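Local coordinates for pectate lyase 47 (Bacillus sp. TS-47, PDB 1VBL), which cleaves pectate by beta-elimination, as a calcium-binding, thermostable, secreted lyase of polysaccharide lyase family 1, at residues 60-65 with 137-142; 143-148 with 161-166. All coordinates share one frame; numbering follows the deposited sequence.

Contact 1: 60-65 with 137-142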
loop_
_atom_site.group_PDB
_atom_site.type_symbol
_atom_site.label_atom_id
_atom_site.label_comp_id
_atom_site.label_asym_id
_atom_site.label_seq_id
_atom_site.Cartn_x
_atom_site.Cartn_y
_atom_site.Cartn_z
ATOM N N ILE A 60 -20.648 -6.066 -8.247
ATOM C CA ILE A 60 -20.406 -4.726 -7.743
ATOM C C ILE A 60 -20.822 -4.719 -6.286
ATOM O O ILE A 60 -21.925 -5.148 -5.937
ATOM C CB ILE A 60 -21.226 -3.670 -8.498
ATOM C CG1 ILE A 60 -20.777 -3.615 -9.958
ATOM C CG2 ILE A 60 -21.057 -2.304 -7.830
ATOM C CD1 ILE A 60 -21.609 -2.693 -10.827
ATOM N N ILE A 61 -19.928 -4.236 -5.435
ATOM C CA ILE A 61 -20.187 -4.191 -4.011
ATOM C C ILE A 61 -20.003 -2.783 -3.466
ATOM O O ILE A 61 -18.891 -2.254 -3.449
ATOM C CB ILE A 61 -19.252 -5.161 -3.270
ATOM C CG1 ILE A 61 -19.477 -6.582 -3.802
ATOM C CG2 ILE A 61 -19.502 -5.084 -1.772
ATOM C CD1 ILE A 61 -18.553 -7.622 -3.222
ATOM N N TYR A 62 -21.106 -2.183 -3.030
ATOM C CA TYR A 62 -21.089 -0.838 -2.475
ATOM C C TYR A 62 -20.927 -0.906 -0.969
ATOM O O TYR A 62 -21.702 -1.573 -0.283
ATOM C CB TYR A 62 -22.388 -0.103 -2.815
ATOM C CG TYR A 62 -22.497 0.283 -4.272
ATOM C CD1 TYR A 62 -21.677 1.275 -4.811
ATOM C CD2 TYR A 62 -23.414 -0.346 -5.113
ATOM C CE1 TYR A 62 -21.768 1.634 -6.152
ATOM C CE2 TYR A 62 -23.513 0.007 -6.459
ATOM C CZ TYR A 62 -22.688 0.997 -6.970
ATOM O OH TYR A 62 -22.781 1.352 -8.298
ATOM N N VAL A 63 -19.912 -0.217 -0.463
ATOM C CA VAL A 63 -19.643 -0.182 0.965
ATOM C C VAL A 63 -20.300 1.051 1.573
ATOM O O VAL A 63 -19.928 2.184 1.256
ATOM C CB VAL A 63 -18.124 -0.128 1.247
ATOM C CG1 VAL A 63 -17.873 -0.011 2.745
ATOM C CG2 VAL A 63 -17.451 -1.375 0.691
ATOM N N LYS A 64 -21.287 0.829 2.436
ATOM C CA LYS A 64 -21.973 1.943 3.079
ATOM C C LYS A 64 -21.617 2.042 4.553
ATOM O O LYS A 64 -21.777 1.083 5.304
ATOM C CB LYS A 64 -23.492 1.807 2.939
ATOM C CG LYS A 64 -24.241 2.985 3.550
ATOM C CD LYS A 64 -25.740 2.875 3.376
ATOM C CE LYS A 64 -26.448 4.086 3.976
ATOM N NZ LYS A 64 -27.928 4.023 3.799
ATOM N N GLY A 65 -21.132 3.211 4.961
ATOM C CA GLY A 65 -20.770 3.414 6.350
ATOM C C GLY A 65 -19.426 2.806 6.693
ATOM O O GLY A 65 -18.607 2.562 5.814
ATOM N N ILE A 137 -16.888 -0.442 -4.253
ATOM C CA ILE A 137 -17.036 1.008 -4.270
ATOM C C ILE A 137 -17.691 1.576 -3.022
ATOM O O ILE A 137 -18.778 1.149 -2.634
ATOM C CB ILE A 137 -17.901 1.431 -5.483
ATOM C CG1 ILE A 137 -17.350 0.806 -6.768
ATOM C CG2 ILE A 137 -17.972 2.945 -5.573
ATOM C CD1 ILE A 137 -15.924 1.184 -7.097
ATOM N N GLY A 138 -17.038 2.559 -2.410
ATOM C CA GLY A 138 -17.591 3.173 -1.222
ATOM C C GLY A 138 -18.736 4.110 -1.564
ATOM O O GLY A 138 -18.740 4.747 -2.622
ATOM N N VAL A 139 -19.716 4.191 -0.670
ATOM C CA VAL A 139 -20.865 5.063 -0.873
ATOM C C VAL A 139 -20.647 6.424 -0.219
ATOM O O VAL A 139 -20.227 6.512 0.934
ATOM C CB VAL A 139 -22.156 4.441 -0.275
ATOM C CG1 VAL A 139 -23.307 5.433 -0.369
ATOM C CG2 VAL A 139 -22.499 3.154 -1.005
ATOM N N GLY A 140 -20.922 7.485 -0.972
ATOM C CA GLY A 140 -20.796 8.832 -0.443
ATOM C C GLY A 140 -19.433 9.286 0.049
ATOM O O GLY A 140 -18.402 8.962 -0.536
ATOM N N LYS A 141 -19.437 10.040 1.141
ATOM C CA LYS A 141 -18.207 10.574 1.702
ATOM C C LYS A 141 -17.717 9.884 2.971
ATOM O O LYS A 141 -16.678 10.262 3.512
ATOM C CB LYS A 141 -18.375 12.072 1.980
ATOM C CG LYS A 141 -18.524 12.933 0.729
ATOM C CD LYS A 141 -18.780 14.389 1.094
ATOM C CE LYS A 141 -18.785 15.293 -0.135
ATOM N NZ LYS A 141 -17.418 15.472 -0.707
ATOM N N ASP A 142 -18.440 8.876 3.449
ATOM C CA ASP A 142 -18.012 8.205 4.673
ATOM C C ASP A 142 -17.881 6.689 4.619
ATOM O O ASP A 142 -18.076 6.016 5.631
ATOM C CB ASP A 142 -18.927 8.588 5.842
ATOM C CG ASP A 142 -20.386 8.343 5.546
ATOM O OD1 ASP A 142 -20.690 7.488 4.688
ATOM O OD2 ASP A 142 -21.235 9.000 6.184
HETATM O O HOH W 1 -20.991 5.404 3.136
#
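Tyr62 and Ile137 pair side by side in a parallel beta contact between strands 59-63 and 134-138, on neighbouring turns of the pectate lyase beta-helix. Three backbone hydrogen bonds join the strands. Ile137 N gives to Ile61 O, Val63 N gives to Ile137 O at 2.8 Å, and Val139 N gives to Val63 O. Ile137 thus bonds through both its N and its O, flanking Tyr62, as in regular parallel pairing. The second donor, Val63 N, stands 35° out of the carbonyl plane of Ile137. A CA-H...O contact, Tyr62 CA to Ile137 O at 3.1 Å, supplements it.

The tyrosine ring carries much of the side-chain contact. Its CG lies anti to the carbonyl carbon (chi1 -72°), which runs the ring alongside Ile137. There CD1 lies 3.8 Å from Ile137 CB. Nearer the backbone, Tyr62 CB meets Val139 CG2 at 3.7 Å. Ile60 CG2 sits over one face of the ring, off its centre. The hydroxyl of Tyr62 bonds outside the pair, to Gly4 N and Glu2 OE2, so the ring is held at its tip as well as along its side. Val63 points to the side of the sheet opposite Tyr62 and Ile137, and packs on Ile163.

Beyond the strands the chains diverge, and water takes over. Water 1 accepts from Gly65 N at 2.9 Å and donates to Val139 O and to Asp142 OD1, the latter at 2.6 Å. The chemistry implies that backbone hydrogen bonds and apolar side-chain packing join the strands directly, and that a water bridges the polar groups where the chain leaves them.

Contact 2: 143-148 with 161-166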
loop_
_atom_site.group_PDB
_atom_site.type_symbol
_atom_site.label_atom_id
_atom_site.label_comp_id
_atom_site.label_asym_id
_atom_site.label_seq_id
_atom_site.Cartn_x
_atom_site.Cartn_y
_atom_site.Cartn_z
ATOM N N ALA A 143 -17.564 6.143 3.448
ATOM C CA ALA A 143 -17.375 4.703 3.331
ATOM C C ALA A 143 -16.023 4.426 3.980
ATOM O O ALA A 143 -15.026 5.067 3.640
ATOM C CB ALA A 143 -17.354 4.286 1.866
ATOM N N LYS A 144 -15.986 3.479 4.912
ATOM C CA LYS A 144 -14.743 3.165 5.607
ATOM C C LYS A 144 -14.546 1.680 5.874
ATOM O O LYS A 144 -15.503 0.939 6.106
ATOM C CB LYS A 144 -14.686 3.903 6.950
ATOM C CG LYS A 144 -14.827 5.412 6.867
ATOM C CD LYS A 144 -14.767 6.040 8.256
ATOM C CE LYS A 144 -14.929 7.551 8.192
ATOM N NZ LYS A 144 -14.906 8.160 9.553
ATOM N N ILE A 145 -13.287 1.260 5.835
ATOM C CA ILE A 145 -12.903 -0.118 6.113
ATOM C C ILE A 145 -11.838 -0.010 7.204
ATOM O O ILE A 145 -10.884 0.755 7.067
ATOM C CB ILE A 145 -12.279 -0.810 4.874
ATOM C CG1 ILE A 145 -13.371 -1.188 3.868
ATOM C CG2 ILE A 145 -11.500 -2.053 5.304
ATOM C CD1 ILE A 145 -14.265 -2.323 4.316
ATOM N N LYS A 146 -12.011 -0.748 8.293
ATOM C CA LYS A 146 -11.037 -0.708 9.380
ATOM C C LYS A 146 -10.795 -2.101 9.948
ATOM O O LYS A 146 -11.601 -3.007 9.745
ATOM C CB LYS A 146 -11.527 0.202 10.513
ATOM C CG LYS A 146 -11.953 1.595 10.076
ATOM C CD LYS A 146 -12.269 2.503 11.266
ATOM C CE LYS A 146 -13.357 1.935 12.167
ATOM N NZ LYS A 146 -12.902 0.770 12.978
ATOM N N GLY A 147 -9.681 -2.258 10.654
ATOM C CA GLY A 147 -9.360 -3.529 11.282
ATOM C C GLY A 147 -8.998 -4.690 10.380
ATOM O O GLY A 147 -8.729 -5.788 10.866
ATOM N N GLY A 148 -8.987 -4.459 9.072
ATOM C CA GLY A 148 -8.649 -5.518 8.143
ATOM C C GLY A 148 -8.230 -4.945 6.806
ATOM O O GLY A 148 -7.998 -3.744 6.689
ATOM N N ARG A 161 -12.603 1.675 -5.150
ATOM C CA ARG A 161 -12.676 3.131 -5.132
ATOM C C ARG A 161 -13.537 3.728 -4.027
ATOM O O ARG A 161 -14.432 3.076 -3.485
ATOM C CB ARG A 161 -13.234 3.652 -6.462
ATOM C CG ARG A 161 -12.564 3.122 -7.722
ATOM C CD ARG A 161 -13.278 3.650 -8.963
ATOM N NE ARG A 161 -12.997 5.063 -9.220
ATOM C CZ ARG A 161 -13.672 5.815 -10.087
ATOM N NH1 ARG A 161 -14.683 5.297 -10.777
ATOM N NH2 ARG A 161 -13.320 7.081 -10.287
ATOM N N ASN A 162 -13.248 4.988 -3.723
ATOM C CA ASN A 162 -13.990 5.788 -2.756
ATOM C C ASN A 162 -14.120 5.261 -1.332
ATOM O O ASN A 162 -15.158 5.443 -0.692
ATOM C CB ASN A 162 -15.377 6.071 -3.331
ATOM C CG ASN A 162 -16.005 7.316 -2.745
ATOM O OD1 ASN A 162 -15.333 8.329 -2.558
ATOM N ND2 ASN A 162 -17.298 7.252 -2.467
ATOM N N ILE A 163 -13.067 4.633 -0.821
ATOM C CA ILE A 163 -13.107 4.108 0.536
ATOM C C ILE A 163 -11.940 4.628 1.373
ATOM O O ILE A 163 -10.834 4.810 0.868
ATOM C CB ILE A 163 -13.061 2.562 0.530
ATOM C CG1 ILE A 163 -14.328 2.009 -0.128
ATOM C CG2 ILE A 163 -12.905 2.030 1.947
ATOM C CD1 ILE A 163 -14.261 0.524 -0.429
ATOM N N GLU A 164 -12.206 4.896 2.647
ATOM C CA GLU A 164 -11.161 5.340 3.552
ATOM C C GLU A 164 -10.733 4.106 4.335
ATOM O O GLU A 164 -11.514 3.552 5.118
ATOM C CB GLU A 164 -11.667 6.401 4.529
ATOM C CG GLU A 164 -10.612 6.765 5.567
ATOM C CD GLU A 164 -11.132 7.686 6.652
ATOM O OE1 GLU A 164 -11.431 8.858 6.351
ATOM O OE2 GLU A 164 -11.241 7.231 7.807
ATOM N N PHE A 165 -9.500 3.676 4.108
ATOM C CA PHE A 165 -8.961 2.505 4.786
ATOM C C PHE A 165 -8.135 2.877 6.002
ATOM O O PHE A 165 -7.144 3.601 5.883
ATOM C CB PHE A 165 -8.046 1.692 3.860
ATOM C CG PHE A 165 -8.755 1.014 2.729
ATOM C CD1 PHE A 165 -9.015 1.694 1.540
ATOM C CD2 PHE A 165 -9.152 -0.315 2.845
ATOM C CE1 PHE A 165 -9.657 1.055 0.479
ATOM C CE2 PHE A 165 -9.796 -0.963 1.793
ATOM C CZ PHE A 165 -10.050 -0.280 0.608
ATOM N N GLU A 166 -8.538 2.400 7.172
ATOM C CA GLU A 166 -7.736 2.642 8.364
ATOM C C GLU A 166 -6.859 1.393 8.410
ATOM O O GLU A 166 -7.370 0.277 8.530
ATOM C CB GLU A 166 -8.591 2.711 9.628
ATOM C CG GLU A 166 -7.767 3.049 10.866
ATOM C CD GLU A 166 -8.568 2.966 12.151
ATOM O OE1 GLU A 166 -8.964 1.846 12.535
ATOM O OE2 GLU A 166 -8.797 4.023 12.774
HETATM O O HOH W 2 -16.413 7.461 0.992
HETATM O O HOH W 3 -11.808 8.003 10.159
HETATM O O HOH W 4 -10.064 0.672 14.504
HETATM O O HOH W 5 -7.750 -0.507 11.642
HETATM O O HOH W 6 -7.599 -1.131 5.972
#
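Glu164 and Lys144 set their side chains alongside each other through different first torsions: Glu164 has CG anti to the backbone N (chi1 174°), Lys144 has it anti to the carbonyl carbon (chi1 -57°). The extended lysine chain runs past the carboxylate, with CE 3.7 Å from Glu164 OE2. Lys144 NZ and Glu164 OE2 are 4.2 Å apart, too far for a salt bridge. Water 3 spans them, accepting from NZ and donating to OE2. An alanine in place of Lys144 would probably leave Glu164 without this nearby positive charge and its water bridge.

Lys146 crosses Glu166, its CG 3.6 Å from Glu166 CB. Further out, bends at chi3 and chi4 bring NZ to water 4, which donates to Glu166 OE1. Glu166 OE2 bonds to Asp211 N. On the opposite face Ile145 CB meets Phe165 CD2 at 3.8 Å. Ile163 CG2 lies 3.7 Å above the Phe165 ring plane, near the ring's border. Phe207 continues the row, its ring nearly parallel to that of Phe165.

Three backbone bonds fix the register, including Ile145 N to Glu164 O at 3.0 Å. Parallel strands with an apolar pair on one face and charged pairs on the other fit the parallel beta-helix of pectate lyases.

In the fold
From the N terminus, contact 1 closes the longer loop. It brings strand 134-138 back beside strand 59-63 after 71 intervening residues, many of them helical. Contact 2 follows in series and closes a short loop of 12 residues, mostly strand. The two neither nest nor cross. The 137-142 segment runs straight into 143-148, so the chain passes directly from one contact to the other. They also touch: Gly138 N probably bonds to Arg161 O, Gly140 O to Asn162 ND2, and Ala143 CB packs on Gly138 CA. Together they tie three successive turns of the beta-helix, and contact 2 leads toward the calcium site of Asp190, Asp229 and Asp233.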